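Local coordinates for H127A/Y244A mutant of alginate lyase AlyC3 in complex with dimannuronate (Psychromonas sp., PDB 7C8F), which cleaves the polysaccharide alginate as a PL7-family lyase, probably by beta-elimination, and here holds a mannuronate disaccharide in its cleft, at residues R144-E149 / W159-N164; N118-L123 / N244-G249. All blocks are in the same frame, centred on the assembly; numbering follows the deposited sequence.

Overall arrangement
Contacts 1 and 2 belong to one antiparallel sheet of a beta jelly roll, the fold of PL7 alginate lyases. Strands 157-163, 143-148, 119-129 and 242-245 lie side by side in that order, so contact 1 and contact 2 are joined by the pairing of the middle two, with centres 12 Å apart. In sequence, contact 1 is nested inside the loop that contact 2 closes. Side chains also tie them: Lys148 NZ forms a salt bridge with Glu119 OE2 at 2.8 Å, and Val146 CG1 packs on Thr121 OG1 at 3.4 Å. Both reach the sugar site: Arg144 lies against one mannuronate, and the nearest Gln245 side-chain atom is about 4 Å from that sugar.

Contact 1 (R144-E149 / W159-N164). With BEM (beta-D-mannopyranuronic acid), chain D.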
ATOM      1  N   ARG B 144      16.415  -3.681  -9.759  1.00 12.24           N
ATOM      2  CA  ARG B 144      17.447  -3.095 -10.536  1.00 12.44           C
ATOM      3  C   ARG B 144      18.361  -4.258 -11.026  1.00 12.30           C
ATOM      4  O   ARG B 144      18.816  -5.020 -10.251  1.00 13.90           O
ATOM      5  CB  ARG B 144      18.299  -2.076  -9.787  1.00 14.16           C
ATOM      6  CG  ARG B 144      17.591  -0.819  -9.381  1.00 14.62           C
ATOM      7  CD  ARG B 144      18.588   0.203  -8.838  1.00 15.27           C
ATOM      8  NE  ARG B 144      19.331  -0.270  -7.695  1.00 16.17           N
ATOM      9  CZ  ARG B 144      20.632  -0.325  -7.605  1.00 16.47           C
ATOM     10  NH1 ARG B 144      21.372   0.026  -8.599  1.00 17.19           N
ATOM     11  NH2 ARG B 144      21.193  -0.793  -6.534  1.00 17.95           N
ATOM     12  N   VAL B 145      18.584  -4.342 -12.321  1.00 12.07           N
ATOM     13  CA  VAL B 145      19.520  -5.285 -12.894  1.00 12.70           C
ATOM     14  C   VAL B 145      20.743  -4.421 -13.193  1.00 12.66           C
ATOM     15  O   VAL B 145      20.684  -3.495 -13.930  1.00 13.27           O
ATOM     16  CB  VAL B 145      19.015  -6.006 -14.153  1.00 14.34           C
ATOM     17  CG1 VAL B 145      20.077  -6.986 -14.630  1.00 15.40           C
ATOM     18  CG2 VAL B 145      17.738  -6.762 -13.850  1.00 16.63           C
ATOM     19  N   VAL B 146      21.850  -4.792 -12.574  1.00 14.25           N
ATOM     20  CA  VAL B 146      23.069  -4.034 -12.643  1.00 15.33           C
ATOM     21  C   VAL B 146      24.323  -4.788 -12.988  1.00 14.33           C
ATOM     22  O   VAL B 146      24.380  -5.961 -12.847  1.00 15.76           O
ATOM     23  CB  VAL B 146      23.366  -3.379 -11.257  1.00 15.13           C
ATOM     24  CG1 VAL B 146      22.165  -2.664 -10.730  1.00 16.99           C
ATOM     25  CG2 VAL B 146      23.853  -4.384 -10.210  1.00 15.21           C
ATOM     26  N   TRP B 147      25.324  -4.035 -13.418  1.00 14.33           N
ATOM     27  CA  TRP B 147      26.684  -4.513 -13.578  1.00 14.52           C
ATOM     28  C   TRP B 147      27.316  -3.868 -12.366  1.00 14.96           C
ATOM     29  O   TRP B 147      27.135  -2.730 -12.134  1.00 15.46           O
ATOM     30  CB  TRP B 147      27.373  -4.051 -14.844  1.00 14.86           C
ATOM     31  CG  TRP B 147      28.799  -4.521 -14.941  1.00 15.60           C
ATOM     32  CD1 TRP B 147      29.220  -5.616 -15.578  1.00 18.69           C
ATOM     33  CD2 TRP B 147      29.956  -3.905 -14.388  1.00 15.42           C
ATOM     34  NE1 TRP B 147      30.562  -5.743 -15.459  1.00 18.80           N
ATOM     35  CE2 TRP B 147      31.041  -4.709 -14.722  1.00 17.95           C
ATOM     36  CE3 TRP B 147      30.178  -2.769 -13.641  1.00 18.83           C
ATOM     37  CZ2 TRP B 147      32.316  -4.399 -14.361  1.00 18.30           C
ATOM     38  CZ3 TRP B 147      31.455  -2.473 -13.291  1.00 22.51           C
ATOM     39  CH2 TRP B 147      32.501  -3.292 -13.654  1.00 18.42           C
ATOM     40  N   LYS B 148      28.028  -4.641 -11.561  1.00 16.11           N
ATOM     41  CA  LYS B 148      28.615  -4.127 -10.328  1.00 17.66           C
ATOM     42  C   LYS B 148      30.111  -4.395 -10.316  1.00 18.88           C
ATOM     43  O   LYS B 148      30.543  -5.524 -10.560  1.00 17.95           O
ATOM     44  CB  LYS B 148      27.952  -4.736  -9.087  1.00 16.83           C
ATOM     45  CG  LYS B 148      28.426  -4.122  -7.773  1.00 17.81           C
ATOM     46  CD  LYS B 148      27.518  -4.510  -6.618  1.00 21.27           C
ATOM     47  CE  LYS B 148      27.995  -3.919  -5.292  1.00 22.52           C
ATOM     48  NZ  LYS B 148      27.871  -2.435  -5.243  1.00 22.79           N
ATOM     49  N   GLU B 149      30.891  -3.369  -9.985  1.00 17.58           N
ATOM     50  CA  GLU B 149      32.342  -3.514 -10.059  1.00 17.24           C
ATOM     51  C   GLU B 149      32.850  -4.550  -9.055  1.00 19.15           C
ATOM     52  O   GLU B 149      33.630  -5.441  -9.417  1.00 20.27           O
ATOM     53  CB  GLU B 149      33.024  -2.163  -9.842  1.00 18.72           C
ATOM     54  CG  GLU B 149      34.543  -2.264  -9.931  1.00 22.16           C
ATOM     55  CD  GLU B 149      35.244  -0.978  -9.539  1.00 65.15           C
ATOM     56  OE1 GLU B 149      36.004  -0.442 -10.371  1.00 47.97           O
ATOM     57  OE2 GLU B 149      35.037  -0.506  -8.401  1.00 53.06           O
ATOM     58  N   TRP B 159      23.878  -8.468 -11.319  1.00 13.02           N
ATOM     59  CA  TRP B 159      23.103  -8.761 -10.118  1.00 13.38           C
ATOM     60  C   TRP B 159      21.683  -8.256 -10.304  1.00 13.63           C
ATOM     61  O   TRP B 159      21.457  -7.243 -10.972  1.00 14.62           O
ATOM     62  CB  TRP B 159      23.658  -8.057  -8.867  1.00 15.02           C
ATOM     63  CG  TRP B 159      25.071  -8.421  -8.541  1.00 15.37           C
ATOM     64  CD1 TRP B 159      26.193  -7.845  -9.061  1.00 16.09           C
ATOM     65  CD2 TRP B 159      25.515  -9.438  -7.635  1.00 17.69           C
ATOM     66  NE1 TRP B 159      27.313  -8.439  -8.525  1.00 16.66           N
ATOM     67  CE2 TRP B 159      26.924  -9.423  -7.660  1.00 16.96           C
ATOM     68  CE3 TRP B 159      24.861 -10.362  -6.817  1.00 17.69           C
ATOM     69  CZ2 TRP B 159      27.694 -10.295  -6.898  1.00 19.68           C
ATOM     70  CZ3 TRP B 159      25.642 -11.238  -6.048  1.00 18.60           C
ATOM     71  CH2 TRP B 159      27.035 -11.190  -6.102  1.00 22.79           C
ATOM     72  N   ALA B 160      20.739  -8.951  -9.676  1.00 12.68           N
ATOM     73  CA  ALA B 160      19.382  -8.437  -9.490  1.00 11.41           C
ATOM     74  C   ALA B 160      19.245  -7.960  -8.052  1.00 12.99           C
ATOM     75  O   ALA B 160      19.375  -8.755  -7.114  1.00 13.91           O
ATOM     76  CB  ALA B 160      18.345  -9.516  -9.785  1.00 13.16           C
ATOM     77  N   MET B 161      19.019  -6.664  -7.877  1.00 12.91           N
ATOM     78  CA  MET B 161      18.804  -6.064  -6.570  1.00 12.93           C
ATOM     79  C   MET B 161      17.300  -5.920  -6.413  1.00 11.75           C
ATOM     80  O   MET B 161      16.676  -5.116  -7.112  1.00 12.54           O
ATOM     81  CB  MET B 161      19.485  -4.698  -6.516  1.00 15.49           C
ATOM     82  CG  MET B 161      20.966  -4.715  -6.921  1.00 15.75           C
ATOM     83  SD  MET B 161      21.944  -5.792  -5.852  1.00 19.81           S
ATOM     84  CE  MET B 161      23.624  -5.333  -6.315  1.00 19.85           C
ATOM     85  N   VAL B 162      16.710  -6.698  -5.520  1.00 13.57           N
ATOM     86  CA  VAL B 162      15.257  -6.788  -5.395  1.00 10.87           C
ATOM     87  C   VAL B 162      14.833  -6.186  -4.068  1.00 14.55           C
ATOM     88  O   VAL B 162      15.241  -6.663  -3.001  1.00 14.08           O
ATOM     89  CB  VAL B 162      14.775  -8.241  -5.538  1.00 13.58           C
ATOM     90  CG1 VAL B 162      13.263  -8.327  -5.373  1.00 15.31           C
ATOM     91  CG2 VAL B 162      15.200  -8.800  -6.894  1.00 15.11           C
ATOM     92  N   LYS B 163      14.005  -5.145  -4.128  1.00 12.67           N
ATOM     93  CA  LYS B 163      13.413  -4.595  -2.920  1.00 12.98           C
ATOM     94  C   LYS B 163      12.399  -5.605  -2.398  1.00 13.69           C
ATOM     95  O   LYS B 163      11.511  -6.047  -3.147  1.00 13.84           O
ATOM     96  CB  LYS B 163      12.746  -3.270  -3.301  1.00 14.35           C
ATOM     97  CG  LYS B 163      11.829  -2.628  -2.267  1.00 15.56           C
ATOM     98  CD  LYS B 163      12.562  -2.140  -1.009  1.00 14.69           C
ATOM     99  CE  LYS B 163      11.611  -1.182  -0.250  1.00 14.57           C
ATOM    100  NZ  LYS B 163      12.076  -0.798   1.108  1.00 15.28           N
ATOM    101  N   ASN B 164      12.542  -6.005  -1.124  1.00 13.41           N
ATOM    102  CA  ASN B 164      11.849  -7.164  -0.571  1.00 13.36           C
ATOM    103  C   ASN B 164      10.745  -6.805   0.424  1.00 13.79           C
ATOM    104  O   ASN B 164      10.321  -7.660   1.203  1.00 16.52           O
ATOM    105  CB  ASN B 164      12.857  -8.115   0.086  1.00 14.40           C
ATOM    106  CG  ASN B 164      12.382  -9.552   0.102  1.00 17.94           C
ATOM    107  OD1 ASN B 164      11.585  -9.970  -0.732  1.00 18.03           O
ATOM    108  ND2 ASN B 164      12.867 -10.319   1.070  1.00 25.82           N
TER
HETATM  109  C1  BEM D   2      17.719   4.681  -6.350  1.00 65.95           C
HETATM  110  C2  BEM D   2      19.239   4.580  -6.262  1.00 63.43           C
HETATM  111  O2  BEM D   2      19.707   5.286  -5.123  1.00 84.87           O
HETATM  112  C3  BEM D   2      19.626   3.133  -6.070  1.00 52.56           C
HETATM  113  O3  BEM D   2      20.980   3.021  -5.785  1.00 34.39           O
HETATM  114  C4  BEM D   2      19.014   2.699  -4.786  1.00 53.60           C
HETATM  115  O4  BEM D   2      19.529   1.476  -4.350  1.00 85.04           O
HETATM  116  C5  BEM D   2      17.542   2.701  -4.987  1.00 47.65           C
HETATM  117  O5  BEM D   2      17.191   4.040  -5.223  1.00 39.25           O
HETATM  118  C6  BEM D   2      16.873   2.200  -3.772  1.00 21.65           C
HETATM  119  O6B BEM D   2      16.468   2.988  -2.951  1.00 25.04           O
HETATM  120  O6A BEM D   2      16.591   1.038  -3.796  1.00 20.00           O
HETATM  121  O   HOH W   1      30.102  -7.847  -9.120  1.00 17.66           O
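Arg144 and Met161 form a hydrogen-bonded antiparallel pair, and two residues further along Val146 and Trp159 form another. Each pair exchanges two backbone bonds; the Met161 N to Arg144 O bond, 2.9 Å, is nearly straight, with 175° at the hydrogen. Between them Val145 faces Ala160 without such bonds, and Val145 CA approaches Trp159 O at 3.4 Å in a CA-H...O contact. Alanine, having only CB, adds little bulk on that face.

Apolar contacts cover part of the other face, among Val146, Trp159, Met161 and the chain of Lys148. The CG2 branch of Val146 sits between its own backbone N and carbonyl carbon, and from there meets Trp159 CB at 3.9 Å. The flexible Met161 chain bends at chi2 (-60°), which places SD; beyond it CE reaches both Val146 CG2 and Lys148 CD, each 4.0 Å away. Lys148 CB lies 3.6 Å from Trp159 CD1, its methylene chain serving as an apolar surface while NZ goes to its salt bridge with Glu119.

A water in the plane of the indole accepts from Trp159 NE1 at 2.9 Å and donates to Lys148 O.

Arginine offers the pocket a broad, flat, charged group. Mannuronate O3 stands 3.8 Å above the centre of one face of the guanidinium, and Arg144 NH2 touches Met161 CG at 3.9 Å. Arg144 NH1 forms a salt bridge with Glu119 OE1. An alanine here would probably leave Glu119 OE1 without that charged mate and open a gap between the sugar and Met161.

Strand 119-129 flanks 143-148 on its far edge, strand 189-196 flanks 157-163, and Trp147, on the reverse face, packs against helix 106-109.

Contact 2 (N118-L123 / N244-G249); sequences NEITFL and NQFTNG
Asn118 and Glu119 both face Gln245 in a G1 beta bulge, where strand 119-129 begins to pair with strand 242-245 in the jelly-roll sheet. Asn118 takes a left-handed backbone conformation (phi 51°), which asparagine tolerates better than most residues.

The tight part lies around Gln245. Its N donates to Glu119 O at 2.9 Å, and its O accepts from Glu119 N, a donor standing well above the carbonyl plane. The Gln245 chain turns at chi2 (93°), which places CD; its OE1 then accepts from Thr121 OG1 at 2.8 Å. That hydroxyl is also hydrogen-bonded to Arg144 NH1, a double role that suits a small threonine in a buried position. Glu119 CB lies beside Gln245 OE1 at 3.7 Å, while the carboxylate runs on to Gln117 and to the basic residues of strand 143-148.

On the face of Ile120 and Asn244, one apolar contact, Ile120 CG1 to Phe246 CE1 at 3.6 Å, is set among polar groups. Asn244 spans to the opposing sheet, its OD1 bonded to Ser251 and its ND2 to Met71 O and Asn73 O. Beyond the paired strands, Phe246 has Glu119 O at its ring edge, 3.7 Å from CD1, and Asn118 OD1, held by Ser113, 3.5 Å from CB.

The loose side follows Phe246, where the chain leaves the strand and Asn248 lies on the surface. Gly249 passes beside the rim of the Phe246 ring, and glycine suits the place because a beta carbon would stand only 3.0 Å from Phe246 CE2. Partly exposed Thr247 is held by a hydrogen bond between its OG1 and Asn114 N.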
ATOM      1  N   ASN B 118      29.395   1.995  -7.250  1.00 20.10           N
ATOM      2  CA  ASN B 118      30.046   1.541  -8.477  1.00 18.75           C
ATOM      3  C   ASN B 118      29.203   0.494  -9.209  1.00 19.21           C
ATOM      4  O   ASN B 118      29.611  -0.649  -9.424  1.00 18.62           O
ATOM      5  CB  ASN B 118      31.484   1.074  -8.216  1.00 19.88           C
ATOM      6  CG  ASN B 118      32.464   2.233  -8.207  1.00 28.06           C
ATOM      7  OD1 ASN B 118      32.076   3.379  -8.439  1.00 23.68           O
ATOM      8  ND2 ASN B 118      33.729   1.947  -7.940  1.00 26.91           N
ATOM      9  N   GLU B 119      27.999   0.932  -9.613  1.00 18.18           N
ATOM     10  CA  GLU B 119      27.052   0.121 -10.372  1.00 19.05           C
ATOM     11  C   GLU B 119      26.589   0.890 -11.603  1.00 17.23           C
ATOM     12  O   GLU B 119      26.553   2.126 -11.605  1.00 17.20           O
ATOM     13  CB  GLU B 119      25.803  -0.238  -9.519  1.00 15.56           C
ATOM     14  CG  GLU B 119      26.128  -1.161  -8.350  1.00 16.38           C
ATOM     15  CD  GLU B 119      25.033  -1.263  -7.320  1.00 19.00           C
ATOM     16  OE1 GLU B 119      23.914  -0.743  -7.546  1.00 19.71           O
ATOM     17  OE2 GLU B 119      25.295  -1.873  -6.263  1.00 21.70           O
ATOM     18  N   ILE B 120      26.249   0.147 -12.656  1.00 15.09           N
ATOM     19  CA  ILE B 120      25.478   0.655 -13.791  1.00 15.80           C
ATOM     20  C   ILE B 120      24.179  -0.134 -13.823  1.00 15.40           C
ATOM     21  O   ILE B 120      24.207  -1.363 -13.948  1.00 15.55           O
ATOM     22  CB  ILE B 120      26.229   0.493 -15.126  1.00 18.22           C
ATOM     23  CG1 ILE B 120      27.488   1.362 -15.142  1.00 19.52           C
ATOM     24  CG2 ILE B 120      25.287   0.859 -16.311  1.00 17.66           C
ATOM     25  CD1 ILE B 120      28.537   0.907 -16.163  1.00 20.20           C
ATOM     26  N   THR B 121      23.045   0.562 -13.726  1.00 13.88           N
ATOM     27  CA  THR B 121      21.737  -0.077 -13.786  1.00 14.29           C
ATOM     28  C   THR B 121      21.238   0.009 -15.212  1.00 15.25           C
ATOM     29  O   THR B 121      21.214   1.098 -15.783  1.00 16.06           O
ATOM     30  CB  THR B 121      20.756   0.644 -12.864  1.00 14.92           C
ATOM     31  OG1 THR B 121      21.241   0.560 -11.520  1.00 15.03           O
ATOM     32  CG2 THR B 121      19.342   0.038 -12.961  1.00 14.64           C
ATOM     33  N   PHE B 122      20.860  -1.129 -15.796  1.00 12.19           N
ATOM     34  CA  PHE B 122      20.429  -1.141 -17.189  1.00 12.78           C
ATOM     35  C   PHE B 122      19.049  -1.743 -17.434  1.00 12.92           C
ATOM     36  O   PHE B 122      18.517  -1.582 -18.540  1.00 13.74           O
ATOM     37  CB  PHE B 122      21.504  -1.769 -18.107  1.00 15.09           C
ATOM     38  CG  PHE B 122      21.852  -3.185 -17.761  1.00 12.72           C
ATOM     39  CD1 PHE B 122      22.852  -3.469 -16.835  1.00 15.57           C
ATOM     40  CD2 PHE B 122      21.183  -4.228 -18.365  1.00 13.32           C
ATOM     41  CE1 PHE B 122      23.170  -4.786 -16.503  1.00 14.13           C
ATOM     42  CE2 PHE B 122      21.495  -5.544 -18.056  1.00 14.17           C
ATOM     43  CZ  PHE B 122      22.497  -5.827 -17.114  1.00 14.96           C
ATOM     44  N   LEU B 123      18.443  -2.400 -16.447  1.00 12.44           N
ATOM     45  CA  LEU B 123      17.039  -2.789 -16.515  1.00 11.25           C
ATOM     46  C   LEU B 123      16.429  -2.522 -15.156  1.00 12.21           C
ATOM     47  O   LEU B 123      17.092  -2.724 -14.133  1.00 12.61           O
ATOM     48  CB  LEU B 123      16.859  -4.273 -16.844  1.00 14.05           C
ATOM     49  CG  LEU B 123      17.531  -4.753 -18.136  1.00 13.97           C
ATOM     50  CD1 LEU B 123      17.616  -6.267 -18.172  1.00 16.25           C
ATOM     51  CD2 LEU B 123      16.769  -4.244 -19.360  1.00 15.91           C
ATOM     52  N   ASN B 244      23.561   5.770 -13.873  1.00 17.23           N
ATOM     53  CA  ASN B 244      24.914   5.712 -13.328  1.00 17.47           C
ATOM     54  C   ASN B 244      24.885   5.781 -11.814  1.00 17.42           C
ATOM     55  O   ASN B 244      24.343   6.734 -11.239  1.00 21.15           O
ATOM     56  CB  ASN B 244      25.758   6.876 -13.845  1.00 19.47           C
ATOM     57  CG  ASN B 244      25.996   6.809 -15.325  1.00 22.12           C
ATOM     58  OD1 ASN B 244      25.812   5.771 -15.957  1.00 18.51           O
ATOM     59  ND2 ASN B 244      26.427   7.931 -15.900  1.00 19.16           N
ATOM     60  N   GLN B 245      25.483   4.775 -11.173  1.00 16.51           N
ATOM     61  CA  GLN B 245      25.815   4.852  -9.757  1.00 18.05           C
ATOM     62  C   GLN B 245      27.331   4.745  -9.609  1.00 22.16           C
ATOM     63  O   GLN B 245      27.853   3.815  -8.980  1.00 21.04           O
ATOM     64  CB  GLN B 245      25.053   3.786  -8.960  1.00 20.73           C
ATOM     65  CG  GLN B 245      23.524   4.020  -8.925  1.00 21.12           C
ATOM     66  CD  GLN B 245      22.754   3.279 -10.028  1.00 20.26           C
ATOM     67  OE1 GLN B 245      23.190   2.237 -10.523  1.00 20.73           O
ATOM     68  NE2 GLN B 245      21.593   3.818 -10.409  1.00 23.73           N
ATOM     69  N   PHE B 246      28.040   5.684 -10.235  1.00 19.65           N
ATOM     70  CA  PHE B 246      29.492   5.794 -10.173  1.00 18.79           C
ATOM     71  C   PHE B 246      29.821   7.207 -10.632  1.00 22.28           C
ATOM     72  O   PHE B 246      28.994   7.866 -11.272  1.00 23.07           O
ATOM     73  CB  PHE B 246      30.183   4.747 -11.057  1.00 19.04           C
ATOM     74  CG  PHE B 246      29.982   4.967 -12.527  1.00 20.92           C
ATOM     75  CD1 PHE B 246      28.822   4.541 -13.155  1.00 20.29           C
ATOM     76  CD2 PHE B 246      30.954   5.605 -13.292  1.00 21.48           C
ATOM     77  CE1 PHE B 246      28.638   4.740 -14.503  1.00 19.45           C
ATOM     78  CE2 PHE B 246      30.768   5.813 -14.647  1.00 23.33           C
ATOM     79  CZ  PHE B 246      29.607   5.383 -15.255  1.00 22.49           C
ATOM     80  N   THR B 247      31.019   7.680 -10.289  1.00 24.30           N
ATOM     81  CA  THR B 247      31.373   9.070 -10.549  1.00 26.09           C
ATOM     82  C   THR B 247      32.415   9.202 -11.653  1.00 25.08           C
ATOM     83  O   THR B 247      33.184   8.282 -11.943  1.00 24.93           O
ATOM     84  CB  THR B 247      31.862   9.800  -9.285  1.00 26.43           C
ATOM     85  OG1 THR B 247      33.229   9.451  -9.014  1.00 29.46           O
ATOM     86  CG2 THR B 247      30.991   9.465  -8.078  1.00 24.65           C
ATOM     87  N   ASN B 248      32.405  10.380 -12.284  1.00 23.76           N
ATOM     88  CA  ASN B 248      33.505  10.853 -13.133  1.00 25.83           C
ATOM     89  C   ASN B 248      33.721  10.000 -14.380  1.00 24.91           C
ATOM     90  O   ASN B 248      34.840   9.920 -14.892  1.00 33.96           O
ATOM     91  CB  ASN B 248      34.814  10.998 -12.344  1.00 26.68           C
ATOM     92  CG  ASN B 248      34.694  11.967 -11.188  1.00 32.76           C
ATOM     93  OD1 ASN B 248      34.888  11.599 -10.030  1.00 44.87           O
ATOM     94  ND2 ASN B 248      34.376  13.220 -11.496  1.00 42.22           N
ATOM     95  N   GLY B 249      32.668   9.372 -14.909  1.00 26.33           N
ATOM     96  CA  GLY B 249      32.820   8.525 -16.072  1.00 22.46           C
ATOM     97  C   GLY B 249      31.550   8.407 -16.892  1.00 22.20           C
ATOM     98  O   GLY B 249      30.491   8.925 -16.524  1.00 22.78           O
TER